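Local coordinates for protein bacteriocin (PDB 2FU2) that probably confers immunity to a bacteriocin, as a small all-helical protein of the enterocin A immunity family, at residues Q18-Q21 against F26-A29; F31-Q36 against T48-L53; N55-T60 against K67-L72. All coordinates share one frame; numbering follows the deposited sequence.

Overall arrangement
Four long helices, 4-15, 24-40, 44-60 and 67-78, form a compact bundle with the short helix 18-21 at one end, and the three contacts join successive helices. Contact 1 packs helix 18-21 on helix 24-40 at that end, its centre about 10 Å from that of the chain, mixing an apolar pair with long polar side chains at the surface. Contact 2 joins helices 24-40 and 44-60, and contact 3 joins helices 44-60 and 67-78, on opposite sides of the chain's centre. Contact 2 is partly buried and turns on one leucine; contact 3 is more buried and uses aromatic rings. No hydrogen bond crosses any of the three. Tyr-57 ties contact 3, and Leu-53 contact 2, to contact 1.

Contact 1: Q18-Q21 against F26-A29; sequences QVIQ and FRQA
At the turn between the first two long helices of the bundle, the short helix 18-21 folds back on the first turns of helix 24-40, and Ile-20 and Arg-27 come within 5.4 Å of each other, CA to CA. At this close approach the Ile-20 side chain lies against the backbone of helix 24-40. With CG2 anti to the backbone N and CG1 beside it (chi1 -63°), the two branches divide the work: CG2 rests 3.7 Å from Arg-27 CA, while CD1 lies 4.0 Å from Phe-26 CB, the two side chains crossing at about a right angle. Arg-27 CB in turn sits 3.4 Å from the carbonyl oxygen Ile-20 O. Farther out, the bent chain of Gln-21 leans on the aliphatic part of Arg-27, Gln-21 CD 4.0 Å from Arg-27 CD, on the solvent side of the apolar pair. Asp-23, in the connection, accepts a hydrogen bond at OD2 from Phe-26 N. Helix 4-15 adds Val-14 against Ile-20, and Tyr-15 against both Gln-21 and Arg-27, while Tyr-57 of helix 44-60 covers Ile-20 from within the bundle.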
loop_
_atom_site.group_PDB
_atom_site.type_symbol
_atom_site.label_atom_id
_atom_site.label_comp_id
_atom_site.label_asym_id
_atom_site.label_seq_id
_atom_site.Cartn_x
_atom_site.Cartn_y
_atom_site.Cartn_z
ATOM N N GLN A 18 2.468 -6.251 -11.549
ATOM C CA GLN A 18 3.401 -7.369 -11.868
ATOM C C GLN A 18 4.665 -7.336 -11.009
ATOM O O GLN A 18 5.071 -8.378 -10.500
ATOM C CB GLN A 18 3.726 -7.487 -13.381
ATOM C CG GLN A 18 2.704 -8.374 -14.207
ATOM C CD GLN A 18 2.752 -8.159 -15.759
ATOM O OE1 GLN A 18 3.593 -8.753 -16.488
ATOM N NE2 GLN A 18 1.834 -7.323 -16.268
ATOM N N VAL A 19 5.250 -6.145 -10.797
ATOM C CA VAL A 19 6.449 -6.020 -9.945
ATOM C C VAL A 19 6.178 -6.314 -8.459
ATOM O O VAL A 19 7.073 -6.804 -7.754
ATOM C CB VAL A 19 7.235 -4.666 -10.131
ATOM C CG1 VAL A 19 7.671 -4.452 -11.590
ATOM C CG2 VAL A 19 6.442 -3.469 -9.651
ATOM N N ILE A 20 4.972 -6.054 -7.973
ATOM C CA ILE A 20 4.603 -6.468 -6.619
ATOM C C ILE A 20 4.282 -7.951 -6.595
ATOM O O ILE A 20 4.695 -8.646 -5.649
ATOM C CB ILE A 20 3.393 -5.712 -6.086
ATOM C CG1 ILE A 20 3.727 -4.228 -5.971
ATOM C CG2 ILE A 20 2.883 -6.311 -4.758
ATOM C CD1 ILE A 20 4.538 -3.906 -4.737
ATOM N N GLN A 21 3.560 -8.451 -7.603
ATOM C CA GLN A 21 3.285 -9.904 -7.653
ATOM C C GLN A 21 4.536 -10.806 -7.700
ATOM O O GLN A 21 4.549 -11.937 -7.190
ATOM C CB GLN A 21 2.360 -10.266 -8.826
ATOM C CG GLN A 21 0.950 -9.804 -8.618
ATOM C CD GLN A 21 0.135 -10.709 -7.752
ATOM O OE1 GLN A 21 -0.469 -10.247 -6.782
ATOM N NE2 GLN A 21 0.079 -12.000 -8.094
ATOM N N PHE A 26 6.660 -8.055 -0.494
ATOM C CA PHE A 26 5.721 -6.965 -0.719
ATOM C C PHE A 26 4.315 -7.454 -1.057
ATOM O O PHE A 26 3.343 -6.896 -0.561
ATOM C CB PHE A 26 6.239 -5.935 -1.751
ATOM C CG PHE A 26 7.425 -5.135 -1.250
ATOM C CD1 PHE A 26 7.247 -4.130 -0.303
ATOM C CD2 PHE A 26 8.746 -5.417 -1.697
ATOM C CE1 PHE A 26 8.329 -3.391 0.152
ATOM C CE2 PHE A 26 9.825 -4.654 -1.227
ATOM C CZ PHE A 26 9.611 -3.660 -0.307
ATOM N N ARG A 27 4.201 -8.495 -1.878
ATOM C CA ARG A 27 2.849 -8.999 -2.242
ATOM C C ARG A 27 2.011 -9.376 -1.016
ATOM O O ARG A 27 0.809 -9.025 -0.951
ATOM C CB ARG A 27 2.899 -10.184 -3.172
ATOM C CG ARG A 27 1.569 -10.466 -3.853
ATOM C CD ARG A 27 1.329 -11.945 -4.143
ATOM N NE ARG A 27 1.766 -12.757 -3.012
ATOM C CZ ARG A 27 1.604 -14.067 -2.887
ATOM N NH1 ARG A 27 0.948 -14.785 -3.801
ATOM N NH2 ARG A 27 2.085 -14.668 -1.813
ATOM N N GLN A 28 2.624 -10.136 -0.092
ATOM C CA GLN A 28 1.977 -10.635 1.126
ATOM C C GLN A 28 1.668 -9.496 2.111
ATOM O O GLN A 28 0.583 -9.368 2.645
ATOM C CB GLN A 28 2.910 -11.640 1.798
ATOM C CG GLN A 28 2.287 -12.330 3.026
ATOM C CD GLN A 28 3.241 -13.286 3.651
ATOM O OE1 GLN A 28 4.094 -13.894 2.962
ATOM N NE2 GLN A 28 3.143 -13.422 4.958
ATOM N N ALA A 29 2.666 -8.667 2.337
ATOM C CA ALA A 29 2.521 -7.441 3.092
ATOM C C ALA A 29 1.321 -6.600 2.632
ATOM O O ALA A 29 0.416 -6.255 3.448
ATOM C CB ALA A 29 3.825 -6.634 3.029
#

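Contact 2: F31-Q36 against T48-L53; sequences FELASQ and TKIDSL
Leu-33 overlaps Ile-50 and Leu-53, chiefly with its methyl CD1, and carries nearly the whole contact. Its chain leaves the helix with CG beside the backbone N (chi1 -59°) and then runs straight, a shape that drives CD1 out to the facing helix as the leading atom. There it meets Ile-50 CG1 at 3.8 Å, and Leu-33 CB follows at 4.0 Å from the same Ile-50 CG1; the two side chains slide past each other in opposite directions. Against Leu-53 the fit is tighter than usual van der Waals contact, with Leu-33 CD1 only 3.4 Å from Leu-53 CD2, so the exact placing of these two methyls is doubtful. The other branch, Leu-33 CD2, turns outward to Lys-49 and lies 4.2 Å from its CB, while the rest of the lysine chain leads away from helix 24-40.

On another side of helix 24-40, Ser-35 folds back on its own backbone. Its OG donates to Phe-31 O at 2.6 Å, tilted 28° from the carbonyl plane, and Ser-35 N bonds the same oxygen from the opposite face; the hydroxyl also lies over one face of the Phe-31 ring, toward its rim.

Inward, Ile-50 is covered by Leu-11 of helix 4-15 and by Leu-72 and Val-76 of helix 67-78. Leu-46, one turn before Ile-50, also touches Leu-33. Leu-33 is thus a knob in a hole made by Leu-46, Lys-49, Ile-50 and Leu-53, knobs-into-holes packing between segments 31-36 and 48-53, whose axes run nearly antiparallel (161°) and approach to 10.6 Å, as in an antiparallel four-helix bundle.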
loop_
_atom_site.group_PDB
_atom_site.type_symbol
_atom_site.label_atom_id
_atom_site.label_comp_id
_atom_site.label_asym_id
_atom_site.label_seq_id
_atom_site.Cartn_x
_atom_site.Cartn_y
_atom_site.Cartn_z
ATOM N N PHE A 31 -1.100 -7.560 0.817
ATOM C CA PHE A 31 -2.252 -8.399 0.938
ATOM C C PHE A 31 -2.774 -8.349 2.392
ATOM O O PHE A 31 -3.995 -8.308 2.632
ATOM C CB PHE A 31 -1.931 -9.816 0.492
ATOM C CG PHE A 31 -2.955 -10.805 0.939
ATOM C CD1 PHE A 31 -4.202 -10.852 0.327
ATOM C CD2 PHE A 31 -2.702 -11.632 2.035
ATOM C CE1 PHE A 31 -5.194 -11.735 0.773
ATOM C CE2 PHE A 31 -3.691 -12.555 2.497
ATOM C CZ PHE A 31 -4.935 -12.587 1.856
ATOM N N GLU A 32 -1.859 -8.333 3.356
ATOM C CA GLU A 32 -2.261 -8.389 4.742
ATOM C C GLU A 32 -2.839 -7.091 5.258
ATOM O O GLU A 32 -3.781 -7.088 6.004
ATOM C CB GLU A 32 -1.102 -8.814 5.620
ATOM C CG GLU A 32 -0.765 -10.236 5.446
ATOM C CD GLU A 32 0.237 -10.778 6.487
ATOM O OE1 GLU A 32 0.322 -10.204 7.611
ATOM O OE2 GLU A 32 0.914 -11.800 6.187
ATOM N N LEU A 33 -2.217 -5.986 4.884
ATOM C CA LEU A 33 -2.701 -4.683 5.195
ATOM C C LEU A 33 -4.101 -4.486 4.573
ATOM O O LEU A 33 -5.049 -4.058 5.276
ATOM C CB LEU A 33 -1.685 -3.630 4.694
ATOM C CG LEU A 33 -0.294 -3.814 5.339
ATOM C CD1 LEU A 33 0.817 -2.823 4.891
ATOM C CD2 LEU A 33 -0.420 -3.759 6.878
ATOM N N ALA A 34 -4.256 -4.807 3.284
ATOM C CA ALA A 34 -5.600 -4.667 2.631
ATOM C C ALA A 34 -6.629 -5.537 3.343
ATOM O O ALA A 34 -7.760 -5.085 3.535
ATOM C CB ALA A 34 -5.565 -4.987 1.189
ATOM N N SER A 35 -6.267 -6.753 3.792
ATOM C CA SER A 35 -7.228 -7.570 4.530
ATOM C C SER A 35 -7.599 -6.972 5.870
ATOM O O SER A 35 -8.745 -7.106 6.313
ATOM C CB SER A 35 -6.719 -8.977 4.780
ATOM O OG SER A 35 -6.178 -9.478 3.563
ATOM N N GLN A 36 -6.635 -6.362 6.548
ATOM C CA GLN A 36 -6.923 -5.779 7.837
ATOM C C GLN A 36 -7.891 -4.608 7.671
ATOM O O GLN A 36 -8.828 -4.451 8.439
ATOM C CB GLN A 36 -5.629 -5.388 8.537
ATOM C CG GLN A 36 -5.858 -4.620 9.841
ATOM C CD GLN A 36 -4.536 -4.119 10.508
ATOM O OE1 GLN A 36 -4.567 -3.286 11.452
ATOM N NE2 GLN A 36 -3.383 -4.622 10.017
ATOM N N THR A 48 -0.063 4.127 9.375
ATOM C CA THR A 48 1.358 4.122 9.718
ATOM C C THR A 48 2.069 2.958 9.134
ATOM O O THR A 48 3.148 3.176 8.546
ATOM C CB THR A 48 1.535 4.150 11.194
ATOM O OG1 THR A 48 1.194 5.472 11.609
ATOM C CG2 THR A 48 3.006 3.953 11.569
ATOM N N LYS A 49 1.447 1.754 9.255
ATOM C CA LYS A 49 1.967 0.534 8.694
ATOM C C LYS A 49 2.034 0.559 7.175
ATOM O O LYS A 49 3.042 0.191 6.612
ATOM C CB LYS A 49 1.224 -0.711 9.170
ATOM C CG LYS A 49 1.210 -0.912 10.662
ATOM C CD LYS A 49 0.374 -2.137 11.007
ATOM C CE LYS A 49 0.131 -2.265 12.528
ATOM N NZ LYS A 49 1.340 -1.976 13.419
ATOM N N ILE A 50 0.987 0.986 6.498
ATOM C CA ILE A 50 1.079 1.066 5.028
ATOM C C ILE A 50 2.125 2.106 4.626
ATOM O O ILE A 50 2.981 1.861 3.798
ATOM C CB ILE A 50 -0.288 1.420 4.397
ATOM C CG1 ILE A 50 -1.369 0.314 4.636
ATOM C CG2 ILE A 50 -0.137 1.748 2.841
ATOM C CD1 ILE A 50 -2.862 0.837 4.731
ATOM N N ASP A 51 2.091 3.261 5.256
ATOM C CA ASP A 51 3.125 4.277 5.005
ATOM C C ASP A 51 4.560 3.702 5.072
ATOM O O ASP A 51 5.337 3.876 4.100
ATOM C CB ASP A 51 2.957 5.472 5.937
ATOM C CG ASP A 51 3.727 6.676 5.477
ATOM O OD1 ASP A 51 3.727 6.978 4.284
ATOM O OD2 ASP A 51 4.347 7.336 6.315
ATOM N N SER A 52 4.871 3.003 6.173
ATOM C CA SER A 52 6.172 2.413 6.369
ATOM C C SER A 52 6.478 1.425 5.258
ATOM O O SER A 52 7.613 1.430 4.756
ATOM C CB SER A 52 6.268 1.674 7.704
ATOM O OG SER A 52 6.150 2.568 8.824
ATOM N N LEU A 53 5.498 0.570 4.903
ATOM C CA LEU A 53 5.726 -0.432 3.855
ATOM C C LEU A 53 5.979 0.238 2.469
ATOM O O LEU A 53 6.933 -0.108 1.766
ATOM C CB LEU A 53 4.568 -1.453 3.812
ATOM C CG LEU A 53 4.631 -2.537 2.750
ATOM C CD1 LEU A 53 5.748 -3.511 3.082
ATOM C CD2 LEU A 53 3.323 -3.285 2.574
#

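Contact 3: N55-T60 against K67-L72; sequences NQYILT and KSIFDL
Gln-56 O is gripped twice by Thr-60, one turn on: the hydroxyl OG1 donates to it at 2.7 Å and the backbone N at 3.0 Å, from opposite faces of the carbonyl plane. This pair of bonds ties the threonine hydroxyl back onto the last turn of helix 44-60, on a side of the helix that takes no part in the contact. Across the contact everything is apolar.

Ile-69 holds the middle. Its CD1 sits over one face of the Tyr-57 ring in a CH-pi contact, 3.9 Å from the ring centroid and 22° off the normal, offset toward the rim where CD2 and CE2 lie. The tyrosine reaches this place because its CG is anti to the backbone N (chi1 -174°), the two side chains crossing at about a right angle. The second branch, Ile-69 CG2, slips alongside Ile-58 and packs 3.8 Å from its CG1.

The connection from 61 to 66 makes this a helical hairpin, in which the last turns of helix 44-60 pack on the first turns of helix 67-78, the last pair of the bundle. The axes of 55-60 and 67-72 come within 10.6 Å and run at 138° to each other. On the outer side, Ile-58 meets one side of the Phe-70 ring, CD1 and CG2 each 3.9 Å from Phe-70 CE1; the chains cross at a slant. Ile-58 also touches Phe-63, and Phe-70 touches Ala-65, both in the connection. Tyr-57 stacks with His-61 and stands edge-to-face with Phe-26 of helix 24-40, while Ile-69 touches Ile-20 of helix 18-21.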
loop_
_atom_site.group_PDB
_atom_site.type_symbol
_atom_site.label_atom_id
_atom_site.label_comp_id
_atom_site.label_asym_id
_atom_site.label_seq_id
_atom_site.Cartn_x
_atom_site.Cartn_y
_atom_site.Cartn_z
ATOM N N ASN A 55 6.915 3.508 1.911
ATOM C CA ASN A 55 8.254 4.161 1.976
ATOM C C ASN A 55 9.379 3.178 1.676
ATOM O O ASN A 55 10.269 3.492 0.864
ATOM C CB ASN A 55 8.511 4.837 3.309
ATOM C CG ASN A 55 7.567 5.942 3.549
ATOM O OD1 ASN A 55 6.883 6.397 2.623
ATOM N ND2 ASN A 55 7.509 6.409 4.775
ATOM N N GLN A 56 9.317 2.001 2.332
ATOM C CA GLN A 56 10.292 0.953 2.203
ATOM C C GLN A 56 10.357 0.501 0.751
ATOM O O GLN A 56 11.436 0.353 0.205
ATOM C CB GLN A 56 9.910 -0.203 3.108
ATOM C CG GLN A 56 10.443 -1.578 2.666
ATOM C CD GLN A 56 10.237 -2.684 3.717
ATOM O OE1 GLN A 56 9.169 -2.807 4.325
ATOM N NE2 GLN A 56 11.249 -3.487 3.920
ATOM N N TYR A 57 9.195 0.311 0.108
ATOM C CA TYR A 57 9.198 -0.085 -1.303
ATOM C C TYR A 57 9.869 1.012 -2.181
ATOM O O TYR A 57 10.808 0.756 -3.014
ATOM C CB TYR A 57 7.789 -0.390 -1.797
ATOM C CG TYR A 57 7.859 -0.921 -3.154
ATOM C CD1 TYR A 57 7.906 -2.282 -3.367
ATOM C CD2 TYR A 57 8.004 -0.054 -4.251
ATOM C CE1 TYR A 57 8.057 -2.806 -4.676
ATOM C CE2 TYR A 57 8.154 -0.550 -5.568
ATOM C CZ TYR A 57 8.179 -1.938 -5.775
ATOM O OH TYR A 57 8.333 -2.448 -7.047
ATOM N N ILE A 58 9.417 2.249 -1.976
ATOM C CA ILE A 58 9.951 3.382 -2.809
ATOM C C ILE A 58 11.479 3.522 -2.648
ATOM O O ILE A 58 12.243 3.557 -3.634
ATOM C CB ILE A 58 9.207 4.726 -2.527
ATOM C CG1 ILE A 58 7.715 4.566 -2.855
ATOM C CG2 ILE A 58 9.786 5.819 -3.345
ATOM C CD1 ILE A 58 6.826 5.757 -2.479
ATOM N N LEU A 59 11.928 3.566 -1.399
ATOM C CA LEU A 59 13.355 3.768 -1.155
ATOM C C LEU A 59 14.183 2.559 -1.683
ATOM O O LEU A 59 15.303 2.736 -2.188
ATOM C CB LEU A 59 13.559 4.010 0.311
ATOM C CG LEU A 59 12.969 5.316 0.895
ATOM C CD1 LEU A 59 13.342 5.433 2.383
ATOM C CD2 LEU A 59 13.515 6.569 0.172
ATOM N N THR A 60 13.616 1.343 -1.587
ATOM C CA THR A 60 14.352 0.148 -1.927
ATOM C C THR A 60 14.568 0.168 -3.427
ATOM O O THR A 60 15.557 -0.329 -3.916
ATOM C CB THR A 60 13.613 -1.153 -1.478
ATOM O OG1 THR A 60 13.572 -1.220 -0.050
ATOM C CG2 THR A 60 14.358 -2.399 -1.922
ATOM N N LYS A 67 3.121 4.166 -10.957
ATOM C CA LYS A 67 2.310 5.279 -10.488
ATOM C C LYS A 67 1.469 4.890 -9.272
ATOM O O LYS A 67 1.347 5.673 -8.320
ATOM C CB LYS A 67 1.409 5.848 -11.616
ATOM C CG LYS A 67 0.470 7.070 -11.227
ATOM C CD LYS A 67 0.026 8.052 -12.381
ATOM C CE LYS A 67 -0.636 7.353 -13.651
ATOM N NZ LYS A 67 -1.295 8.188 -14.825
ATOM N N SER A 68 0.902 3.674 -9.306
ATOM C CA SER A 68 -0.027 3.249 -8.253
ATOM C C SER A 68 0.605 3.287 -6.866
ATOM O O SER A 68 -0.050 3.553 -5.871
ATOM C CB SER A 68 -0.578 1.852 -8.550
ATOM O OG SER A 68 0.454 0.889 -8.620
ATOM N N ILE A 69 1.893 3.050 -6.814
ATOM C CA ILE A 69 2.656 3.041 -5.552
ATOM C C ILE A 69 2.726 4.453 -5.021
ATOM O O ILE A 69 2.442 4.721 -3.850
ATOM C CB ILE A 69 4.027 2.422 -5.789
ATOM C CG1 ILE A 69 3.827 0.948 -6.212
ATOM C CG2 ILE A 69 4.968 2.597 -4.557
ATOM C CD1 ILE A 69 4.524 -0.101 -5.358
ATOM N N PHE A 70 3.030 5.371 -5.909
ATOM C CA PHE A 70 3.018 6.773 -5.530
ATOM C C PHE A 70 1.635 7.293 -5.198
ATOM O O PHE A 70 1.496 8.133 -4.287
ATOM C CB PHE A 70 3.664 7.618 -6.605
ATOM C CG PHE A 70 5.183 7.479 -6.660
ATOM C CD1 PHE A 70 5.990 7.966 -5.614
ATOM C CD2 PHE A 70 5.804 6.852 -7.758
ATOM C CE1 PHE A 70 7.427 7.835 -5.681
ATOM C CE2 PHE A 70 7.202 6.740 -7.848
ATOM C CZ PHE A 70 8.018 7.217 -6.819
ATOM N N ASP A 71 0.625 6.835 -5.951
ATOM C CA ASP A 71 -0.743 7.151 -5.656
ATOM C C ASP A 71 -1.192 6.729 -4.232
ATOM O O ASP A 71 -1.614 7.567 -3.433
ATOM C CB ASP A 71 -1.656 6.487 -6.686
ATOM C CG ASP A 71 -1.640 7.179 -8.038
ATOM O OD1 ASP A 71 -1.021 8.258 -8.223
ATOM O OD2 ASP A 71 -2.262 6.594 -8.945
ATOM N N LEU A 72 -1.119 5.428 -3.937
ATOM C CA LEU A 72 -1.229 4.909 -2.587
ATOM C C LEU A 72 -0.395 5.672 -1.572
ATOM O O LEU A 72 -0.887 6.098 -0.518
ATOM C CB LEU A 72 -0.810 3.420 -2.536
ATOM C CG LEU A 72 -0.871 2.752 -1.175
ATOM C CD1 LEU A 72 -2.265 2.952 -0.464
ATOM C CD2 LEU A 72 -0.589 1.259 -1.350
#